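Local coordinates for protein methyltransferase (Streptomyces avermitilis, PDB 3GIW) that is of unproven function but binds S-adenosyl-L-homocysteine and probably transfers methyl groups from S-adenosylmethionine, at residues 42-45 / 46-50; 63-66 / 67-71; 110-114 / 115-119; 227-230 / 231-235. All coordinates share one frame; numbering follows the deposited sequence. Where two conformers were deposited one is given.

Contact 1. Residues 42-45 / 46-50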
loop_
_atom_site.group_PDB
_atom_site.type_symbol
_atom_site.label_atom_id
_atom_site.label_comp_id
_atom_site.label_asym_id
_atom_site.label_seq_id
_atom_site.Cartn_x
_atom_site.Cartn_y
_atom_site.Cartn_z
ATOM N N LYS A 42 -14.793 -13.934 0.808
ATOM C CA LYS A 42 -16.116 -13.406 0.431
ATOM C C LYS A 42 -17.030 -13.207 1.653
ATOM O O LYS A 42 -17.728 -12.202 1.777
ATOM C CB LYS A 42 -16.794 -14.349 -0.569
ATOM C CG LYS A 42 -18.222 -13.974 -0.893
ATOM C CD LYS A 42 -18.711 -14.831 -2.058
ATOM C CE LYS A 42 -19.927 -14.254 -2.724
ATOM N NZ LYS A 42 -21.010 -13.905 -1.811
ATOM N N GLU A 43 -17.043 -14.174 2.568
ATOM C CA GLU A 43 -17.909 -14.083 3.733
ATOM C C GLU A 43 -17.511 -12.877 4.588
ATOM O O GLU A 43 -18.377 -12.131 5.078
ATOM C CB GLU A 43 -17.814 -15.364 4.560
ATOM C CG GLU A 43 -18.760 -15.450 5.786
ATOM C CD GLU A 43 -18.229 -14.785 7.054
ATOM O OE1 GLU A 43 -17.005 -14.597 7.209
ATOM O OE2 GLU A 43 -19.063 -14.456 7.926
ATOM N N ALA A 44 -16.205 -12.702 4.793
ATOM C CA ALA A 44 -15.681 -11.533 5.502
ATOM C C ALA A 44 -16.051 -10.228 4.794
ATOM O O ALA A 44 -16.596 -9.311 5.428
ATOM C CB ALA A 44 -14.165 -11.664 5.679
ATOM N N GLY A 45 -15.763 -10.125 3.493
ATOM C CA GLY A 45 -16.063 -8.895 2.762
ATOM C C GLY A 45 -17.541 -8.550 2.777
ATOM O O GLY A 45 -17.906 -7.381 2.898
ATOM N N ASP A 46 -18.386 -9.568 2.611
ATOM C CA ASP A 46 -19.841 -9.357 2.630
ATOM C C ASP A 46 -20.320 -8.893 4.019
ATOM O O ASP A 46 -21.150 -7.985 4.106
ATOM C CB ASP A 46 -20.580 -10.613 2.173
ATOM C CG ASP A 46 -20.445 -10.879 0.693
ATOM O OD1 ASP A 46 -19.974 -10.012 -0.058
ATOM O OD2 ASP A 46 -20.871 -11.984 0.267
ATOM N N ALA A 47 -19.797 -9.474 5.087
ATOM C CA ALA A 47 -20.132 -9.031 6.454
ATOM C C ALA A 47 -19.692 -7.584 6.668
ATOM O O ALA A 47 -20.390 -6.788 7.303
ATOM C CB ALA A 47 -19.488 -9.950 7.516
HETATM N N MSE A 48 -18.511 -7.230 6.164
HETATM C CA MSE A 48 -18.005 -5.876 6.356
HETATM C C MSE A 48 -18.776 -4.831 5.566
HETATM O O MSE A 48 -19.052 -3.725 6.064
HETATM C CB MSE A 48 -16.548 -5.835 5.973
HETATM C CG MSE A 48 -15.691 -6.674 6.876
HETATM SE SE MSE A 48 -13.906 -6.973 6.123
HETATM C CE MSE A 48 -13.222 -7.968 7.632
ATOM N N SER A 49 -19.144 -5.166 4.326
ATOM C CA SER A 49 -19.971 -4.269 3.506
ATOM C C SER A 49 -21.379 -4.058 4.112
ATOM O O SER A 49 -21.970 -3.000 3.902
ATOM C CB SER A 49 -20.092 -4.776 2.064
ATOM O OG SER A 49 -18.842 -4.729 1.401
ATOM N N ARG A 50 -21.898 -5.053 4.850
ATOM C CA ARG A 50 -23.177 -4.882 5.539
ATOM C C ARG A 50 -23.052 -3.800 6.619
ATOM O O ARG A 50 -23.984 -3.027 6.848
ATOM C CB ARG A 50 -23.690 -6.210 6.122
ATOM C CG ARG A 50 -24.315 -7.149 5.084
ATOM C CD ARG A 50 -24.657 -8.518 5.690
ATOM N NE ARG A 50 -25.174 -9.434 4.678
ATOM C CZ ARG A 50 -25.511 -10.694 4.932
ATOM N NH1 ARG A 50 -25.373 -11.181 6.164
ATOM N NH2 ARG A 50 -26.006 -11.470 3.962
#
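Lys42 and Asp46, one helical turn apart, join their side chains in an i to i+4 salt bridge on the surface of an amphipathic helix. The lysine chain starts with CG anti to the backbone N (chi1 173°), which sends it along the helix beside its own carbonyl. CG already lies 3.5 Å from Asp46 OD2. CD continues the extended run, CE comes to 3.9 Å from Asp46 OD2, and a final bend at chi4 (-51°) turns the ammonium back, bringing Lys42 NZ to 2.8 Å from Asp46 OD2. The nitrogen uses the syn lone pair of that oxygen, while Asp46 OD1 is hydrogen-bonded to Tyr30 OH, which leaves the carboxylate gripped at both oxygens. With an alanine here in place of Asp46, the lysine ammonium would probably lose this charged mate and Tyr30 OH this partner. Underneath, Asp46 N donates to Lys42 O at 2.8 Å as part of the regular alpha-helical ladder. The buried side of the helix carries a different i to i+4 pair: selenomethionine Met48, extended beyond CG, brings CE to 4.3 Å from Ala44 CB, and its CG packs 3.1 Å from Ala44 O. Helix 39-51 rests on its neighbours, with Lys42, Ala44 and Ser49 touching helix 24-31, Met48 reaching Glu216 and Tyr217 of helix 207-219, and both Met48 and Ser49 meeting Leu55 at the start of helix 55-75.

Contact 2. Residues 63-66 / 67-71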
loop_
_atom_site.group_PDB
_atom_site.type_symbol
_atom_site.label_atom_id
_atom_site.label_comp_id
_atom_site.label_asym_id
_atom_site.label_seq_id
_atom_site.Cartn_x
_atom_site.Cartn_y
_atom_site.Cartn_z
ATOM N N ARG A 63 -6.823 2.161 -4.301
ATOM C CA ARG A 63 -6.105 1.696 -5.487
ATOM C C ARG A 63 -5.879 2.847 -6.451
ATOM O O ARG A 63 -4.758 2.999 -7.017
ATOM C CB ARG A 63 -6.799 0.507 -6.148
ATOM C CG ARG A 63 -5.894 -0.190 -7.203
ATOM C CD ARG A 63 -4.755 -0.998 -6.594
ATOM N NE ARG A 63 -3.831 -1.500 -7.625
ATOM C CZ ARG A 63 -2.850 -2.372 -7.382
ATOM N NH1 ARG A 63 -2.674 -2.862 -6.153
ATOM N NH2 ARG A 63 -2.045 -2.755 -8.378
ATOM N N ASP A 64 -6.889 3.678 -6.700
ATOM C CA ASP A 64 -6.767 4.813 -7.610
ATOM C C ASP A 64 -5.691 5.803 -7.112
ATOM O O ASP A 64 -4.911 6.345 -7.902
ATOM C CB ASP A 64 -8.113 5.551 -7.745
ATOM C CG ASP A 64 -9.167 4.768 -8.534
ATOM O OD1 ASP A 64 -8.827 3.819 -9.252
ATOM O OD2 ASP A 64 -10.361 5.126 -8.413
ATOM N N TRP A 65 -5.644 6.002 -5.793
ATOM C CA TRP A 65 -4.657 6.858 -5.157
ATOM C C TRP A 65 -3.246 6.313 -5.436
ATOM O O TRP A 65 -2.354 7.093 -5.789
ATOM C CB TRP A 65 -4.916 7.008 -3.629
ATOM C CG TRP A 65 -3.862 7.885 -2.991
ATOM C CD1 TRP A 65 -3.856 9.225 -2.951
ATOM C CD2 TRP A 65 -2.634 7.450 -2.389
ATOM N NE1 TRP A 65 -2.696 9.679 -2.355
ATOM C CE2 TRP A 65 -1.928 8.600 -2.019
ATOM C CE3 TRP A 65 -2.066 6.197 -2.135
ATOM C CZ2 TRP A 65 -0.670 8.533 -1.412
ATOM C CZ3 TRP A 65 -0.813 6.160 -1.570
ATOM C CH2 TRP A 65 -0.155 7.305 -1.190
HETATM N N MSE A 66 -3.044 5.012 -5.272
HETATM C CA MSE A 66 -1.729 4.437 -5.579
HETATM C C MSE A 66 -1.330 4.816 -6.999
HETATM O O MSE A 66 -0.199 5.206 -7.248
HETATM C CB MSE A 66 -1.738 2.902 -5.435
HETATM C CG MSE A 66 -0.384 2.250 -5.766
HETATM SE SE MSE A 66 -0.076 1.816 -7.658
HETATM C CE MSE A 66 -0.865 0.100 -7.701
ATOM N N ASN A 67 -2.259 4.666 -7.933
ATOM C CA ASN A 67 -1.978 4.967 -9.325
ATOM C C ASN A 67 -1.511 6.429 -9.479
ATOM O O ASN A 67 -0.518 6.700 -10.163
ATOM C CB ASN A 67 -3.197 4.737 -10.236
ATOM C CG ASN A 67 -3.654 3.282 -10.324
ATOM O OD1 ASN A 67 -2.993 2.353 -9.891
ATOM N ND2 ASN A 67 -4.790 3.099 -10.963
ATOM N N ARG A 68 -2.205 7.386 -8.867
ATOM C CA ARG A 68 -1.841 8.791 -8.985
ATOM C C ARG A 68 -0.516 9.088 -8.256
ATOM O O ARG A 68 0.294 9.869 -8.763
ATOM C CB ARG A 68 -2.964 9.697 -8.465
ATOM C CG ARG A 68 -4.256 9.527 -9.201
ATOM C CD ARG A 68 -5.227 10.652 -8.950
ATOM N NE ARG A 68 -5.522 10.942 -7.548
ATOM C CZ ARG A 68 -6.283 10.190 -6.756
ATOM N NH1 ARG A 68 -6.860 9.086 -7.203
ATOM N NH2 ARG A 68 -6.436 10.518 -5.477
ATOM N N ALA A 69 -0.285 8.476 -7.097
ATOM C CA ALA A 69 0.948 8.704 -6.344
ATOM C C ALA A 69 2.172 8.178 -7.107
ATOM O O ALA A 69 3.203 8.877 -7.193
ATOM C CB ALA A 69 0.858 8.132 -4.947
ATOM N N VAL A 70 2.065 6.971 -7.670
ATOM C CA VAL A 70 3.187 6.395 -8.412
ATOM C C VAL A 70 3.448 7.187 -9.691
ATOM O O VAL A 70 4.626 7.469 -10.024
ATOM C CB VAL A 70 2.950 4.897 -8.689
ATOM C CG1 VAL A 70 4.001 4.321 -9.661
ATOM C CG2 VAL A 70 2.959 4.112 -7.347
ATOM N N ALA A 71 2.391 7.598 -10.394
ATOM C CA ALA A 71 2.563 8.456 -11.567
ATOM C C ALA A 71 3.266 9.792 -11.221
ATOM O O ALA A 71 4.203 10.199 -11.910
ATOM C CB ALA A 71 1.211 8.706 -12.223
HETATM O O HOH W 1 -3.864 -0.453 -10.126
HETATM O O HOH W 2 -6.733 5.444 -11.297
#
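Arg63 and Asn67 are joined through one water, which accepts from Arg63 NE at 2.7 Å and donates to Asn67 OD1, while Asn67 N closes the helical turn on Arg63 O. Arg63 belongs to the S-adenosyl-L-homocysteine site, so this water ties a ligand-site side chain to the next turn of its own helix. At Asp64 a second water donates weakly to OD1 and accepts from Asn67 ND2, giving the amide a water partner at each end. The helix, 55-75, packs against the Rossmann-like sheet, and Trp65 is its inward-facing aromatic. With CG anti to the backbone N (chi1 179°), the indole extends alongside the next turn, where Ala69 CB sits over its six-membered ring, 4.0 Å from the centroid, in a CH-pi contact. Arg68 NH2 comes instead to the edge, 3.8 Å from Trp65 CD1, with guanidinium and ring planes 83° apart; that NH2 donates to Trp252 O, and the Trp252 ring meets the indole as well. Selenomethionine Met66 has two conformers; in one, its SE lies 3.8 Å from Val70 CG2, the two side chains side by side, a contact that is therefore tentative. Met66 also touches Ile167 of strand 163-167, and Val70 touches Leu95 and Ile98 of helix 95-102.

Contact 3. Residues 110-114 / 115-119; sequences YVDND and PIVLT
Asp114 caps the short, weakly bonded helix that follows it: its OD1 accepts from Ile116 N at 2.9 Å with a nearly straight N-H (162°), although the donor comes from above the carboxylate plane. CG anti to the backbone N (chi1 -177°) swings the carboxylate forward beside Ile116, whose CG2 lies 3.3 Å from Asp114 OD1. The backbone adds a second hold, Val117 N donating to Asp114 O at 3.0 Å. One water extends the turn, donating to Asp114 O and accepting from Leu118 N at 3.1 Å. A leucine in place of Asp114 would probably leave Ile116 N without its cap and deprive Arg26 of this ionic partner, since OD1 also forms a salt bridge with that arginine. The next shell is Asp112, a residue of the S-adenosyl-L-homocysteine site. Its OD1 accepts from Asp114 N at 2.9 Å through the anti lone pair, an Asx turn that sets the course of the chain between strand and helix, while OD2 is held by Gly88 N. The Val117 side chain crosses that of Asp112 at about a right angle, with Val117 CG2 3.9 Å from Asp112 CG. An acidic residue at the C-terminal end of the second strand is a hallmark of Rossmann-like methyltransferases. Strand 107-112 runs between strands 81-85 and 132-137, Val117 and Leu118 rest on Tyr135 of the latter, and Ile116 meets Arg26 of helix 24-31.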
loop_
_atom_site.group_PDB
_atom_site.type_symbol
_atom_site.label_atom_id
_atom_site.label_comp_id
_atom_site.label_asym_id
_atom_site.label_seq_id
_atom_site.Cartn_x
_atom_site.Cartn_y
_atom_site.Cartn_z
ATOM N N TYR A 110 8.879 -5.818 -5.246
ATOM C CA TYR A 110 7.633 -6.051 -4.551
ATOM C C TYR A 110 7.831 -7.014 -3.376
ATOM O O TYR A 110 8.630 -7.977 -3.468
ATOM C CB TYR A 110 6.703 -6.707 -5.518
ATOM C CG TYR A 110 6.229 -5.901 -6.699
ATOM C CD1 TYR A 110 5.258 -4.939 -6.550
ATOM C CD2 TYR A 110 6.677 -6.169 -7.988
ATOM C CE1 TYR A 110 4.691 -4.282 -7.649
ATOM C CE2 TYR A 110 6.147 -5.494 -9.113
ATOM C CZ TYR A 110 5.130 -4.539 -8.941
ATOM O OH TYR A 110 4.543 -3.879 -10.004
ATOM N N VAL A 111 7.083 -6.809 -2.300
ATOM C CA VAL A 111 7.239 -7.580 -1.081
ATOM C C VAL A 111 5.874 -7.876 -0.468
ATOM O O VAL A 111 5.034 -7.004 -0.344
ATOM C CB VAL A 111 8.069 -6.784 -0.034
ATOM C CG1 VAL A 111 8.315 -7.623 1.212
ATOM C CG2 VAL A 111 9.395 -6.275 -0.657
ATOM N N ASP A 112 5.608 -9.132 -0.119
ATOM C CA ASP A 112 4.412 -9.471 0.663
ATOM C C ASP A 112 4.698 -10.706 1.509
ATOM O O ASP A 112 5.693 -11.407 1.276
ATOM C CB ASP A 112 3.160 -9.704 -0.242
ATOM C CG ASP A 112 1.831 -9.389 0.454
ATOM O OD1 ASP A 112 1.297 -10.210 1.219
ATOM O OD2 ASP A 112 1.263 -8.309 0.218
ATOM N N ASN A 113 3.848 -10.918 2.519
ATOM C CA ASN A 113 3.957 -12.123 3.324
ATOM C C ASN A 113 2.795 -13.118 3.145
ATOM O O ASN A 113 2.837 -14.185 3.738
ATOM C CB ASN A 113 4.208 -11.799 4.807
ATOM C CG ASN A 113 3.046 -11.183 5.490
ATOM O OD1 ASN A 113 2.056 -10.799 4.877
ATOM N ND2 ASN A 113 3.163 -11.045 6.815
ATOM N N ASP A 114 1.785 -12.790 2.342
ATOM C CA ASP A 114 0.698 -13.734 2.063
ATOM C C ASP A 114 1.194 -14.718 1.002
ATOM O O ASP A 114 1.520 -14.290 -0.096
ATOM C CB ASP A 114 -0.538 -12.980 1.593
ATOM C CG ASP A 114 -1.731 -13.885 1.361
ATOM O OD1 ASP A 114 -1.468 -15.065 1.071
ATOM O OD2 ASP A 114 -2.886 -13.403 1.481
ATOM N N PRO A 115 1.279 -16.029 1.324
ATOM C CA PRO A 115 1.734 -17.011 0.333
ATOM C C PRO A 115 1.006 -16.991 -1.037
ATOM O O PRO A 115 1.600 -17.424 -2.027
ATOM C CB PRO A 115 1.512 -18.348 1.040
ATOM C CG PRO A 115 1.568 -18.002 2.480
ATOM C CD PRO A 115 0.983 -16.674 2.619
ATOM N N ILE A 116 -0.245 -16.526 -1.120
ATOM C CA ILE A 116 -0.933 -16.479 -2.427
ATOM C C ILE A 116 -0.227 -15.516 -3.408
ATOM O O ILE A 116 -0.221 -15.708 -4.638
ATOM C CB ILE A 116 -2.417 -16.084 -2.269
ATOM C CG1 ILE A 116 -3.221 -16.526 -3.501
ATOM C CG2 ILE A 116 -2.601 -14.555 -2.013
ATOM C CD1 ILE A 116 -4.741 -16.319 -3.361
ATOM N N VAL A 117 0.410 -14.458 -2.883
ATOM C CA VAL A 117 1.069 -13.493 -3.780
ATOM C C VAL A 117 2.214 -14.178 -4.557
ATOM O O VAL A 117 2.379 -13.990 -5.770
ATOM C CB VAL A 117 1.503 -12.181 -3.043
ATOM C CG1 VAL A 117 2.135 -11.182 -4.041
ATOM C CG2 VAL A 117 0.277 -11.564 -2.360
ATOM N N LEU A 118 3.009 -14.984 -3.865
ATOM C CA LEU A 118 4.062 -15.749 -4.532
ATOM C C LEU A 118 3.474 -16.569 -5.707
ATOM O O LEU A 118 4.043 -16.576 -6.778
ATOM C CB LEU A 118 4.783 -16.667 -3.541
ATOM C CG LEU A 118 5.947 -17.474 -4.156
ATOM C CD1 LEU A 118 7.045 -16.580 -4.760
ATOM C CD2 LEU A 118 6.512 -18.448 -3.115
ATOM N N THR A 119 2.323 -17.209 -5.497
ATOM C CA THR A 119 1.723 -18.004 -6.589
ATOM C C THR A 119 1.322 -17.183 -7.806
ATOM O O THR A 119 1.189 -17.742 -8.910
ATOM C CB THR A 119 0.492 -18.825 -6.132
ATOM O OG1 THR A 119 -0.662 -17.990 -5.969
ATOM C CG2 THR A 119 0.808 -19.601 -4.833
HETATM O O HOH W 3 4.120 -14.616 -1.005
#

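Contact 4. Residues 227-230 / 231-235; sequences RTHA and EAEEF
Thr228 and Glu231 clasp each other obliquely across the first turn of helix 229-234. Glu231, extended beyond CG, folds its carboxylate back over the helix start, where OE1 accepts from Thr228 N at 2.9 Å on its anti side, about 19° out of the carboxylate plane. In return Thr228 OG1, set between the backbone N and the carbonyl carbon (chi1 64°), accepts from Glu231 N at 3.2 Å. These reciprocal bonds make a capping box, which satisfies amides at the open N-terminal end of the helix; a salt bridge from Arg225 to Glu231 OE2 steadies the acid further. Arg227 crosses Glu231 at about a right angle, yet its guanidinium lies beyond the acid: CB is 3.7 Å from Glu231 OE1, whereas the extended chain runs on past Phe235, and NH1 and NH2 make weak hydrogen bonds to Val170 O and Val173 O. The planes stand 77° apart, with Phe235 CZ over one face of the guanidinium and Arg227 NE 3.8 Å from Phe235 CE2 at the ring edge. The ring also meets Ile200 of strand 195-201 and Val180 of helix 179-187. On another side of the helix, His229 presents its ring edge to Glu233, His229 CE1 lying 3.8 Å from Glu233 OE2. A water bonded to His229 ND1 at 2.8 Å donates weakly to Glu233 OE1, while His229 NE2 is bonded to Ile246 O.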
loop_
_atom_site.group_PDB
_atom_site.type_symbol
_atom_site.label_atom_id
_atom_site.label_comp_id
_atom_site.label_asym_id
_atom_site.label_seq_id
_atom_site.Cartn_x
_atom_site.Cartn_y
_atom_site.Cartn_z
ATOM N N ARG A 227 -5.755 5.169 12.830
ATOM C CA ARG A 227 -5.028 6.327 13.321
ATOM C C ARG A 227 -5.700 7.671 13.040
ATOM O O ARG A 227 -6.406 7.819 12.021
ATOM C CB ARG A 227 -3.623 6.311 12.704
ATOM C CG ARG A 227 -2.735 5.247 13.268
ATOM C CD ARG A 227 -1.359 5.164 12.587
ATOM N NE ARG A 227 -0.521 4.178 13.292
ATOM C CZ ARG A 227 -0.507 2.870 13.041
ATOM N NH1 ARG A 227 -1.227 2.331 12.088
ATOM N NH2 ARG A 227 0.299 2.080 13.750
ATOM N N THR A 228 -5.466 8.625 13.931
ATOM C CA THR A 228 -5.855 10.009 13.690
ATOM C C THR A 228 -4.876 10.708 12.741
ATOM O O THR A 228 -3.780 10.201 12.479
ATOM C CB THR A 228 -5.898 10.778 15.001
ATOM O OG1 THR A 228 -4.559 10.816 15.529
ATOM C CG2 THR A 228 -6.914 10.134 16.000
ATOM N N HIS A 229 -5.237 11.898 12.281
ATOM C CA HIS A 229 -4.309 12.695 11.483
ATOM C C HIS A 229 -2.970 12.941 12.231
ATOM O O HIS A 229 -1.886 12.802 11.658
ATOM C CB HIS A 229 -4.991 14.021 11.061
ATOM C CG HIS A 229 -4.209 14.801 10.058
ATOM N ND1 HIS A 229 -3.166 15.624 10.416
ATOM C CD2 HIS A 229 -4.297 14.866 8.709
ATOM C CE1 HIS A 229 -2.643 16.162 9.323
ATOM N NE2 HIS A 229 -3.318 15.727 8.281
ATOM N N ALA A 230 -3.067 13.305 13.523
ATOM C CA ALA A 230 -1.857 13.520 14.337
ATOM C C ALA A 230 -0.960 12.287 14.392
ATOM O O ALA A 230 0.261 12.401 14.308
ATOM C CB ALA A 230 -2.185 13.966 15.755
ATOM N N GLU A 231 -1.550 11.100 14.522
ATOM C CA GLU A 231 -0.789 9.873 14.512
ATOM C C GLU A 231 -0.191 9.572 13.140
ATOM O O GLU A 231 0.951 9.077 13.051
ATOM C CB GLU A 231 -1.683 8.730 14.987
ATOM C CG GLU A 231 -1.998 8.825 16.497
ATOM C CD GLU A 231 -3.043 7.844 16.960
ATOM O OE1 GLU A 231 -3.961 7.475 16.190
ATOM O OE2 GLU A 231 -2.923 7.420 18.122
ATOM N N ALA A 232 -0.913 9.891 12.058
ATOM C CA ALA A 232 -0.368 9.713 10.725
ATOM C C ALA A 232 0.877 10.590 10.515
ATOM O O ALA A 232 1.834 10.192 9.834
ATOM C CB ALA A 232 -1.439 10.039 9.685
ATOM N N GLU A 233 0.841 11.793 11.111
ATOM C CA GLU A 233 1.942 12.758 10.957
ATOM C C GLU A 233 3.272 12.186 11.476
ATOM O O GLU A 233 4.352 12.553 10.965
ATOM C CB GLU A 233 1.649 14.088 11.665
ATOM C CG GLU A 233 0.602 14.975 11.010
ATOM C CD GLU A 233 0.486 16.322 11.702
ATOM O OE1 GLU A 233 0.402 16.366 12.947
ATOM O OE2 GLU A 233 0.530 17.343 10.982
ATOM N N GLU A 234 3.198 11.300 12.472
ATOM C CA GLU A 234 4.421 10.742 13.066
ATOM C C GLU A 234 5.298 10.027 12.026
ATOM O O GLU A 234 6.544 10.057 12.100
ATOM C CB GLU A 234 4.122 9.765 14.208
ATOM C CG GLU A 234 5.338 9.574 15.114
ATOM C CD GLU A 234 5.110 8.636 16.281
ATOM O OE1 GLU A 234 3.959 8.182 16.476
ATOM O OE2 GLU A 234 6.116 8.417 17.045
ATOM N N PHE A 235 4.687 9.334 11.079
ATOM C CA PHE A 235 5.457 8.674 10.016
ATOM C C PHE A 235 6.293 9.642 9.157
ATOM O O PHE A 235 7.269 9.215 8.555
ATOM C CB PHE A 235 4.535 7.861 9.074
ATOM C CG PHE A 235 3.869 6.670 9.719
ATOM C CD1 PHE A 235 4.493 5.446 9.757
ATOM C CD2 PHE A 235 2.625 6.796 10.285
ATOM C CE1 PHE A 235 3.883 4.351 10.362
ATOM C CE2 PHE A 235 2.009 5.703 10.905
ATOM C CZ PHE A 235 2.625 4.495 10.937
HETATM O O HOH W 4 -2.715 16.730 12.977
HETATM O O HOH W 5 1.716 14.464 15.309
#

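Overall arrangement
All four contacts are local, between residues close in sequence within one Rossmann-like methyltransferase chain, in series along it and nowhere touching. Contacts 2 and 3 supply Arg63 and Asp112 to the S-adenosyl-L-homocysteine site, although no such ligand is bound in this chain; their nearest atoms are about 7 Å apart and their centres about 21 Å. Contact 1 lies further out, with the Met48 side chain about 9 Å from that of Tyr28, another residue of the site, and about 6 Å from an unidentified ligand. In contact 4 the Phe235 side chain is about 7 Å from that of Met140, also a residue of the site. Contacts 3 and 4 lie on opposite sides of the chain's centre, their centres about 28 Å apart.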